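Local atomic coordinates of pullulanase (Klebsiella oxytoca, PDB entry 2YOC), a protein that hydrolyses alpha-1,6-glucosidic linkages in pullulan and related alpha-glucans and is probably exported by a type 2 secretion system. Residues V493-F502 against A532-T540; S874-W885 against N899-D908. One frame throughout, in Å; residues are numbered along the deposited sequence.

Interactions 1 and 2 follow one another along the chain and neither nest nor cross. Interaction 1 comes first, in the pullulanase Ins domain, between the second and third strands of the eight-stranded parallel barrel; it closes a loop of 29 residues and joins the C-terminal part of helix 529-537 and its following turn to the short helix 495-498 and the loop after it. Interaction 2 comes after the last barrel strand, 860-864, and closes a 13-residue loop as the chain heads for helix 912-919. The two meet in space: N534 ND2 probably donates to S882 O (3.1 Å), T535 packs on R904, and D881 lies beside A538 at a calcium ion.

Interaction 1: V493-F502 against A532-T540; sequences VNSAVKSSEF and ALNTLVAQT. With CA (calcium ion), chain L.
V537 O takes two bonds from T540, the residue that packs on V493 and N494 across the contact. T540 N lies 3.0 Å from V537 O and closes a type I turn; T540 OG1, at 3.3 Å from V537 O, approaches from the same face of the carbonyl plane. With OG1 held there, T540 CG2 sits beside the N494 amide and T540 CB meets V493 CG2 at 3.7 Å.

N494 has a helix on each side: it is the first residue to leave helix 487-493 and the N-cap of the weakly bonded helix 495-498. Its CG stands anti to the backbone N (chi1 -151°), which carries the amide toward the other segment. OD1 accepts a weak capping bond from A496 N, while ND2 gives a weak bond to Q539 OE1; the two amide planes are 46° apart.

Next to this polar end L536 divides its branches. CD2 meets A496 CB at 3.9 Å, CD1 comes to S500 OG and approaches F502 CD2 obliquely, and its CB touches V497 CG2. S500 OG itself bonds to V497 O (3.0 Å). F502 closes the apolar end: L533 CB sits over the ring centre, 3.8 Å from the centroid and 13° off the normal, a CH-pi contact. E501 CB lies over the opposite face, offset toward the rim, and A532 CB is at the edge, 3.8 Å from F502 CZ. L519 and V515 of helix 512-520 extend this packing.

In the same turn A538, immediately after V537, gives its O to a calcium ion at 2.8 Å, with D541 as a further ligand. Apolar packing thus does most of the joining, with one weak amide-amide hydrogen bond across; the other polar bonds described hold each segment's own shape.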
loop_
_atom_site.group_PDB
_atom_site.type_symbol
_atom_site.label_atom_id
_atom_site.label_comp_id
_atom_site.label_asym_id
_atom_site.label_seq_id
_atom_site.Cartn_x
_atom_site.Cartn_y
_atom_site.Cartn_z
ATOM N N VAL B 493 -25.035 -47.501 -34.335
ATOM C CA VAL B 493 -25.622 -46.461 -33.485
ATOM C C VAL B 493 -25.387 -45.036 -34.043
ATOM O O VAL B 493 -26.319 -44.229 -34.089
ATOM C CB VAL B 493 -25.281 -46.605 -31.972
ATOM C CG1 VAL B 493 -25.549 -48.023 -31.475
ATOM C CG2 VAL B 493 -23.844 -46.207 -31.672
ATOM N N ASN B 494 -24.158 -44.745 -34.494
ATOM C CA ASN B 494 -23.795 -43.433 -35.002
ATOM C C ASN B 494 -23.852 -43.345 -36.519
ATOM O O ASN B 494 -23.004 -43.909 -37.231
ATOM C CB ASN B 494 -22.426 -43.040 -34.484
ATOM C CG ASN B 494 -22.207 -41.560 -34.338
ATOM O OD1 ASN B 494 -22.721 -40.732 -35.109
ATOM N ND2 ASN B 494 -21.400 -41.207 -33.350
ATOM N N SER B 495 -24.861 -42.623 -37.008
ATOM C CA SER B 495 -25.061 -42.395 -38.436
ATOM C C SER B 495 -23.851 -41.655 -39.023
ATOM O O SER B 495 -23.322 -42.094 -40.045
ATOM C CB SER B 495 -26.341 -41.601 -38.669
ATOM O OG SER B 495 -26.445 -40.500 -37.782
ATOM N N ALA B 496 -23.369 -40.594 -38.315
ATOM C CA ALA B 496 -22.231 -39.733 -38.672
ATOM C C ALA B 496 -20.921 -40.462 -39.004
ATOM O O ALA B 496 -20.205 -40.026 -39.909
ATOM C CB ALA B 496 -21.987 -38.713 -37.576
ATOM N N VAL B 497 -20.610 -41.561 -38.281
ATOM C CA VAL B 497 -19.389 -42.367 -38.466
ATOM C C VAL B 497 -19.355 -43.056 -39.844
ATOM O O VAL B 497 -18.288 -43.156 -40.466
ATOM C CB VAL B 497 -19.155 -43.319 -37.262
ATOM C CG1 VAL B 497 -17.935 -44.222 -37.454
ATOM C CG2 VAL B 497 -19.008 -42.512 -35.982
ATOM N N LYS B 498 -20.542 -43.463 -40.335
ATOM C CA LYS B 498 -20.731 -44.087 -41.642
ATOM C C LYS B 498 -20.365 -43.088 -42.782
ATOM O O LYS B 498 -19.923 -43.512 -43.847
ATOM C CB LYS B 498 -22.181 -44.616 -41.770
ATOM C CG LYS B 498 -22.424 -45.465 -43.008
ATOM C CD LYS B 498 -23.786 -46.095 -43.103
ATOM C CE LYS B 498 -23.762 -46.920 -44.374
ATOM N NZ LYS B 498 -25.053 -47.604 -44.662
ATOM N N SER B 499 -20.499 -41.766 -42.527
ATOM C CA SER B 499 -20.184 -40.717 -43.504
ATOM C C SER B 499 -18.974 -39.845 -43.088
ATOM O O SER B 499 -18.973 -38.633 -43.327
ATOM C CB SER B 499 -21.420 -39.863 -43.797
ATOM O OG SER B 499 -21.732 -38.970 -42.740
ATOM N N SER B 500 -17.937 -40.467 -42.493
ATOM C CA SER B 500 -16.732 -39.758 -42.041
ATOM C C SER B 500 -15.437 -40.443 -42.504
ATOM O O SER B 500 -15.468 -41.593 -42.959
ATOM C CB SER B 500 -16.732 -39.646 -40.520
ATOM O OG SER B 500 -16.428 -40.900 -39.928
ATOM N N GLU B 501 -14.290 -39.751 -42.298
ATOM C CA GLU B 501 -12.918 -40.184 -42.603
ATOM C C GLU B 501 -12.520 -41.564 -42.013
ATOM O O GLU B 501 -11.398 -42.033 -42.231
ATOM C CB GLU B 501 -11.912 -39.105 -42.142
ATOM C CG GLU B 501 -12.467 -38.071 -41.170
ATOM C CD GLU B 501 -11.488 -37.365 -40.247
ATOM O OE1 GLU B 501 -10.316 -37.801 -40.153
ATOM O OE2 GLU B 501 -11.919 -36.407 -39.563
ATOM N N PHE B 502 -13.444 -42.208 -41.283
ATOM C CA PHE B 502 -13.222 -43.482 -40.605
ATOM C C PHE B 502 -14.203 -44.560 -41.057
ATOM O O PHE B 502 -14.124 -45.705 -40.577
ATOM C CB PHE B 502 -13.306 -43.276 -39.078
ATOM C CG PHE B 502 -12.505 -42.099 -38.578
ATOM C CD1 PHE B 502 -11.160 -42.238 -38.261
ATOM C CD2 PHE B 502 -13.090 -40.849 -38.441
ATOM C CE1 PHE B 502 -10.416 -41.150 -37.809
ATOM C CE2 PHE B 502 -12.347 -39.759 -37.985
ATOM C CZ PHE B 502 -11.010 -39.913 -37.683
ATOM N N ALA B 532 -10.343 -36.661 -33.599
ATOM C CA ALA B 532 -11.407 -36.552 -34.599
ATOM C C ALA B 532 -12.419 -37.713 -34.478
ATOM O O ALA B 532 -13.628 -37.465 -34.487
ATOM C CB ALA B 532 -10.811 -36.509 -35.997
ATOM N N LEU B 533 -11.921 -38.959 -34.338
ATOM C CA LEU B 533 -12.770 -40.136 -34.184
ATOM C C LEU B 533 -13.448 -40.087 -32.807
ATOM O O LEU B 533 -14.644 -40.376 -32.695
ATOM C CB LEU B 533 -11.961 -41.449 -34.375
ATOM C CG LEU B 533 -12.640 -42.785 -33.988
ATOM C CD1 LEU B 533 -13.919 -43.028 -34.778
ATOM C CD2 LEU B 533 -11.720 -43.953 -34.213
ATOM N N ASN B 534 -12.688 -39.689 -31.774
ATOM C CA ASN B 534 -13.187 -39.584 -30.405
ATOM C C ASN B 534 -14.421 -38.684 -30.304
ATOM O O ASN B 534 -15.399 -39.083 -29.672
ATOM C CB ASN B 534 -12.099 -39.120 -29.455
ATOM C CG ASN B 534 -12.358 -39.532 -28.034
ATOM O OD1 ASN B 534 -12.584 -40.716 -27.729
ATOM N ND2 ASN B 534 -12.324 -38.554 -27.139
ATOM N N THR B 535 -14.405 -37.519 -30.991
ATOM C CA THR B 535 -15.516 -36.566 -31.052
ATOM C C THR B 535 -16.822 -37.288 -31.439
ATOM O O THR B 535 -17.849 -37.099 -30.780
ATOM C CB THR B 535 -15.159 -35.417 -32.008
ATOM O OG1 THR B 535 -13.901 -34.852 -31.638
ATOM C CG2 THR B 535 -16.208 -34.323 -32.041
ATOM N N LEU B 536 -16.759 -38.135 -32.484
ATOM C CA LEU B 536 -17.885 -38.915 -32.985
ATOM C C LEU B 536 -18.292 -39.974 -31.969
ATOM O O LEU B 536 -19.493 -40.142 -31.738
ATOM C CB LEU B 536 -17.538 -39.591 -34.315
ATOM C CG LEU B 536 -17.177 -38.690 -35.493
ATOM C CD1 LEU B 536 -16.305 -39.430 -36.448
ATOM C CD2 LEU B 536 -18.418 -38.164 -36.218
ATOM N N VAL B 537 -17.300 -40.683 -31.357
ATOM C CA VAL B 537 -17.558 -41.732 -30.359
ATOM C C VAL B 537 -18.360 -41.164 -29.207
ATOM O O VAL B 537 -19.352 -41.760 -28.784
ATOM C CB VAL B 537 -16.263 -42.392 -29.847
ATOM C CG1 VAL B 537 -16.567 -43.445 -28.780
ATOM C CG2 VAL B 537 -15.486 -43.007 -30.998
ATOM N N ALA B 538 -17.928 -39.985 -28.741
ATOM C CA ALA B 538 -18.446 -39.218 -27.627
ATOM C C ALA B 538 -19.933 -38.893 -27.670
ATOM O O ALA B 538 -20.516 -38.627 -26.615
ATOM C CB ALA B 538 -17.631 -37.946 -27.462
ATOM N N GLN B 539 -20.542 -38.893 -28.871
ATOM C CA GLN B 539 -21.968 -38.611 -29.081
ATOM C C GLN B 539 -22.831 -39.827 -28.729
ATOM O O GLN B 539 -23.993 -39.667 -28.383
ATOM C CB GLN B 539 -22.228 -38.274 -30.538
ATOM C CG GLN B 539 -21.395 -37.146 -31.112
ATOM C CD GLN B 539 -21.499 -37.094 -32.620
ATOM O OE1 GLN B 539 -22.212 -37.879 -33.284
ATOM N NE2 GLN B 539 -20.776 -36.159 -33.200
ATOM N N THR B 540 -22.278 -41.033 -28.867
ATOM C CA THR B 540 -22.975 -42.290 -28.625
ATOM C C THR B 540 -22.344 -43.121 -27.496
ATOM O O THR B 540 -22.639 -44.324 -27.372
ATOM C CB THR B 540 -23.010 -43.090 -29.924
ATOM O OG1 THR B 540 -21.674 -43.484 -30.288
ATOM C CG2 THR B 540 -23.708 -42.339 -31.047
HETATM CA CA CA L . -21.814 -38.714 -24.179
#

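Interaction 2: S874-W885 against N899-D908; sequences SFTRDSYDSGDW and NVGMPRISDD
The loop following the last strand of the parallel barrel here meets the chain that leads into the short helix 905-908. Near the start of 899-908, S874 OG donates to G901 O (2.8 Å), with the donor tilted 21° from the carbonyl plane, while V900 CG2 leans on the same hydroxyl. W885, in helix 883-886, donates from NE1 to V900 O over 2.9 Å, nearly straight at 164° and close to the indole plane, so the carbonyl meets the ring at its edge. With W885 CG anti to its own backbone nitrogen (chi1 -161°), the indole swings across to V900.

P903 fills the middle: its CG lies 4.1 Å from F875 CB, and its CB packs on T876, whose OG1 bonds back to K873 O.

The helical end supplies carboxylates. D908 OD2 accepts from R877 N at 2.9 Å on its syn side. D907 OD2 takes a weak bond from D878 N and lies over a face of the R877 guanidinium; with R877 NE 3.7 Å from D907 OD2, this long salt bridge is one of charges alone, since no N-H points at the oxygen. The R904 guanidinium lies obliquely near the backbone O of D881, whose side chain is about 3 Å from a bound calcium ion.

D907 and D908 both accept backbone N-H groups of the facing loop, and R877 probably adds mainly electrostatic attraction to one sound bond, at D908, and one weak one, at D907.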
loop_
_atom_site.group_PDB
_atom_site.type_symbol
_atom_site.label_atom_id
_atom_site.label_comp_id
_atom_site.label_asym_id
_atom_site.label_seq_id
_atom_site.Cartn_x
_atom_site.Cartn_y
_atom_site.Cartn_z
ATOM N N SER B 874 -3.728 -36.130 -21.528
ATOM C CA SER B 874 -2.950 -35.752 -22.703
ATOM C C SER B 874 -3.308 -34.347 -23.213
ATOM O O SER B 874 -3.599 -34.106 -24.392
ATOM C CB SER B 874 -2.803 -36.874 -23.745
ATOM O OG SER B 874 -3.797 -36.938 -24.753
ATOM N N PHE B 875 -3.312 -33.426 -22.220
ATOM C CA PHE B 875 -3.548 -31.985 -22.298
ATOM C C PHE B 875 -5.013 -31.551 -22.473
ATOM O O PHE B 875 -5.273 -30.368 -22.750
ATOM C CB PHE B 875 -2.555 -31.292 -23.260
ATOM C CG PHE B 875 -1.097 -31.551 -22.928
ATOM C CD1 PHE B 875 -0.449 -30.817 -21.937
ATOM C CD2 PHE B 875 -0.380 -32.543 -23.589
ATOM C CE1 PHE B 875 0.889 -31.063 -21.620
ATOM C CE2 PHE B 875 0.962 -32.784 -23.278
ATOM C CZ PHE B 875 1.589 -32.034 -22.306
ATOM N N THR B 876 -5.973 -32.487 -22.265
ATOM C CA THR B 876 -7.385 -32.141 -22.388
ATOM C C THR B 876 -7.752 -31.187 -21.265
ATOM O O THR B 876 -7.443 -31.463 -20.103
ATOM C CB THR B 876 -8.275 -33.385 -22.416
ATOM O OG1 THR B 876 -7.757 -34.285 -23.381
ATOM C CG2 THR B 876 -9.709 -33.066 -22.791
ATOM N N ARG B 877 -8.358 -30.046 -21.613
ATOM C CA ARG B 877 -8.768 -29.052 -20.637
ATOM C C ARG B 877 -10.154 -29.400 -20.065
ATOM O O ARG B 877 -10.280 -29.601 -18.846
ATOM C CB ARG B 877 -8.692 -27.647 -21.247
ATOM C CG ARG B 877 -9.255 -26.533 -20.376
ATOM C CD ARG B 877 -8.876 -25.155 -20.892
ATOM N NE ARG B 877 -9.584 -24.752 -22.114
ATOM C CZ ARG B 877 -10.716 -24.052 -22.128
ATOM N NH1 ARG B 877 -11.328 -23.739 -20.992
ATOM N NH2 ARG B 877 -11.270 -23.701 -23.280
ATOM N N ASP B 878 -11.178 -29.518 -20.937
ATOM C CA ASP B 878 -12.555 -29.810 -20.504
ATOM C C ASP B 878 -13.030 -31.213 -20.873
ATOM O O ASP B 878 -13.931 -31.361 -21.701
ATOM C CB ASP B 878 -13.525 -28.727 -21.014
ATOM C CG ASP B 878 -14.698 -28.499 -20.092
ATOM O OD1 ASP B 878 -14.519 -28.640 -18.837
ATOM O OD2 ASP B 878 -15.772 -28.119 -20.596
ATOM N N SER B 879 -12.453 -32.226 -20.226
ATOM C CA SER B 879 -12.702 -33.643 -20.492
ATOM C C SER B 879 -14.112 -34.208 -20.287
ATOM O O SER B 879 -14.259 -35.425 -20.334
ATOM C CB SER B 879 -11.656 -34.505 -19.794
ATOM O OG SER B 879 -11.808 -34.478 -18.387
ATOM N N TYR B 880 -15.152 -33.348 -20.107
ATOM C CA TYR B 880 -16.546 -33.783 -19.901
ATOM C C TYR B 880 -17.090 -34.780 -20.920
ATOM O O TYR B 880 -17.792 -35.713 -20.539
ATOM C CB TYR B 880 -17.512 -32.622 -19.627
ATOM C CG TYR B 880 -17.957 -31.850 -20.844
ATOM C CD1 TYR B 880 -17.181 -30.817 -21.359
ATOM C CD2 TYR B 880 -19.176 -32.123 -21.462
ATOM C CE1 TYR B 880 -17.588 -30.096 -22.481
ATOM C CE2 TYR B 880 -19.597 -31.405 -22.580
ATOM C CZ TYR B 880 -18.798 -30.393 -23.091
ATOM O OH TYR B 880 -19.206 -29.675 -24.194
ATOM N N ASP B 881 -16.769 -34.591 -22.204
ATOM C CA ASP B 881 -17.185 -35.539 -23.217
ATOM C C ASP B 881 -15.999 -35.866 -24.080
ATOM O O ASP B 881 -15.993 -35.590 -25.277
ATOM C CB ASP B 881 -18.436 -35.087 -24.008
ATOM C CG ASP B 881 -19.431 -36.225 -24.281
ATOM O OD1 ASP B 881 -18.989 -37.420 -24.335
ATOM O OD2 ASP B 881 -20.645 -35.928 -24.453
ATOM N N SER B 882 -14.949 -36.388 -23.427
ATOM C CA SER B 882 -13.712 -36.827 -24.066
ATOM C C SER B 882 -13.554 -38.322 -23.824
ATOM O O SER B 882 -12.496 -38.905 -24.089
ATOM C CB SER B 882 -12.515 -36.003 -23.599
ATOM O OG SER B 882 -12.501 -34.756 -24.278
ATOM N N GLY B 883 -14.653 -38.920 -23.359
ATOM C CA GLY B 883 -14.837 -40.351 -23.160
ATOM C C GLY B 883 -13.822 -41.107 -22.343
ATOM O O GLY B 883 -13.006 -40.519 -21.635
ATOM N N ASP B 884 -13.902 -42.440 -22.441
ATOM C CA ASP B 884 -13.025 -43.376 -21.748
ATOM C C ASP B 884 -11.560 -43.135 -22.139
ATOM O O ASP B 884 -10.681 -43.245 -21.282
ATOM C CB ASP B 884 -13.424 -44.831 -22.067
ATOM C CG ASP B 884 -14.782 -45.284 -21.550
ATOM O OD1 ASP B 884 -15.145 -44.901 -20.414
ATOM O OD2 ASP B 884 -15.453 -46.080 -22.259
ATOM N N TRP B 885 -11.308 -42.783 -23.426
ATOM C CA TRP B 885 -9.967 -42.541 -23.944
ATOM C C TRP B 885 -9.142 -41.529 -23.155
ATOM O O TRP B 885 -8.125 -41.908 -22.576
ATOM C CB TRP B 885 -9.988 -42.184 -25.425
ATOM C CG TRP B 885 -8.652 -42.383 -26.095
ATOM C CD1 TRP B 885 -7.787 -41.415 -26.515
ATOM C CD2 TRP B 885 -8.018 -43.640 -26.382
ATOM N NE1 TRP B 885 -6.663 -41.991 -27.066
ATOM C CE2 TRP B 885 -6.786 -43.354 -27.013
ATOM C CE3 TRP B 885 -8.382 -44.987 -26.180
ATOM C CZ2 TRP B 885 -5.913 -44.358 -27.430
ATOM C CZ3 TRP B 885 -7.523 -45.983 -26.609
ATOM C CH2 TRP B 885 -6.300 -45.666 -27.217
ATOM N N ASN B 899 0.280 -38.478 -23.472
ATOM C CA ASN B 899 0.554 -38.593 -24.915
ATOM C C ASN B 899 -0.159 -39.819 -25.533
ATOM O O ASN B 899 0.459 -40.860 -25.833
ATOM C CB ASN B 899 2.073 -38.576 -25.192
ATOM C CG ASN B 899 2.456 -38.628 -26.633
ATOM O OD1 ASN B 899 1.862 -37.972 -27.484
ATOM N ND2 ASN B 899 3.455 -39.436 -26.928
ATOM N N VAL B 900 -1.492 -39.701 -25.609
ATOM C CA VAL B 900 -2.384 -40.729 -26.135
ATOM C C VAL B 900 -3.170 -40.145 -27.298
ATOM O O VAL B 900 -4.087 -40.787 -27.807
ATOM C CB VAL B 900 -3.295 -41.342 -25.041
ATOM C CG1 VAL B 900 -2.475 -42.112 -24.014
ATOM C CG2 VAL B 900 -4.175 -40.284 -24.361
ATOM N N GLY B 901 -2.788 -38.935 -27.703
ATOM C CA GLY B 901 -3.403 -38.202 -28.803
ATOM C C GLY B 901 -3.509 -36.713 -28.555
ATOM O O GLY B 901 -3.339 -36.250 -27.424
HETATM N N MSE B 902 -3.788 -35.951 -29.614
HETATM C CA MSE B 902 -3.975 -34.513 -29.475
HETATM C C MSE B 902 -5.347 -34.305 -28.832
HETATM O O MSE B 902 -6.281 -35.000 -29.218
HETATM C CB MSE B 902 -3.905 -33.788 -30.841
HETATM C CG MSE B 902 -2.516 -33.758 -31.481
HETATM SE SE MSE B 902 -1.029 -33.191 -30.322
HETATM C CE MSE B 902 -1.272 -31.265 -30.354
ATOM N N PRO B 903 -5.505 -33.415 -27.830
ATOM C CA PRO B 903 -6.836 -33.231 -27.209
ATOM C C PRO B 903 -7.850 -32.539 -28.137
ATOM O O PRO B 903 -7.479 -32.152 -29.253
ATOM C CB PRO B 903 -6.522 -32.406 -25.967
ATOM C CG PRO B 903 -5.298 -31.648 -26.305
ATOM C CD PRO B 903 -4.498 -32.509 -27.235
ATOM N N ARG B 904 -9.126 -32.388 -27.694
ATOM C CA ARG B 904 -10.179 -31.770 -28.513
ATOM C C ARG B 904 -9.855 -30.394 -29.130
ATOM O O ARG B 904 -9.658 -29.420 -28.398
ATOM C CB ARG B 904 -11.532 -31.756 -27.776
ATOM C CG ARG B 904 -12.419 -32.937 -28.029
ATOM C CD ARG B 904 -13.695 -32.466 -28.704
ATOM N NE ARG B 904 -14.817 -33.386 -28.534
ATOM C CZ ARG B 904 -16.071 -33.106 -28.878
ATOM N NH1 ARG B 904 -16.370 -31.932 -29.427
ATOM N NH2 ARG B 904 -17.030 -34.005 -28.703
ATOM N N ILE B 905 -9.793 -30.344 -30.487
ATOM C CA ILE B 905 -9.528 -29.160 -31.337
ATOM C C ILE B 905 -10.358 -27.964 -30.951
ATOM O O ILE B 905 -9.853 -26.840 -30.936
ATOM C CB ILE B 905 -9.750 -29.392 -32.856
ATOM C CG1 ILE B 905 -10.679 -30.597 -33.209
ATOM C CG2 ILE B 905 -8.438 -29.409 -33.605
ATOM C CD1 ILE B 905 -12.185 -30.776 -32.468
ATOM N N SER B 906 -11.650 -28.203 -30.701
ATOM C CA SER B 906 -12.622 -27.189 -30.352
ATOM C C SER B 906 -12.177 -26.357 -29.166
ATOM O O SER B 906 -12.270 -25.121 -29.217
ATOM C CB SER B 906 -13.981 -27.827 -30.085
ATOM O OG SER B 906 -13.849 -29.157 -29.618
ATOM N N ASP B 907 -11.628 -27.023 -28.131
ATOM C CA ASP B 907 -11.251 -26.324 -26.914
ATOM C C ASP B 907 -9.758 -26.229 -26.572
ATOM O O ASP B 907 -9.363 -25.360 -25.780
ATOM C CB ASP B 907 -12.193 -26.697 -25.754
ATOM C CG ASP B 907 -11.856 -27.831 -24.811
ATOM O OD1 ASP B 907 -12.141 -29.009 -25.171
ATOM O OD2 ASP B 907 -11.439 -27.540 -23.655
ATOM N N ASP B 908 -8.925 -27.052 -27.235
ATOM C CA ASP B 908 -7.473 -27.094 -27.026
ATOM C C ASP B 908 -6.599 -26.876 -28.299
ATOM O O ASP B 908 -5.368 -26.891 -28.197
ATOM C CB ASP B 908 -7.072 -28.383 -26.285
ATOM C CG ASP B 908 -7.246 -28.318 -24.784
ATOM O OD1 ASP B 908 -6.408 -27.678 -24.121
ATOM O OD2 ASP B 908 -8.168 -28.980 -24.268
#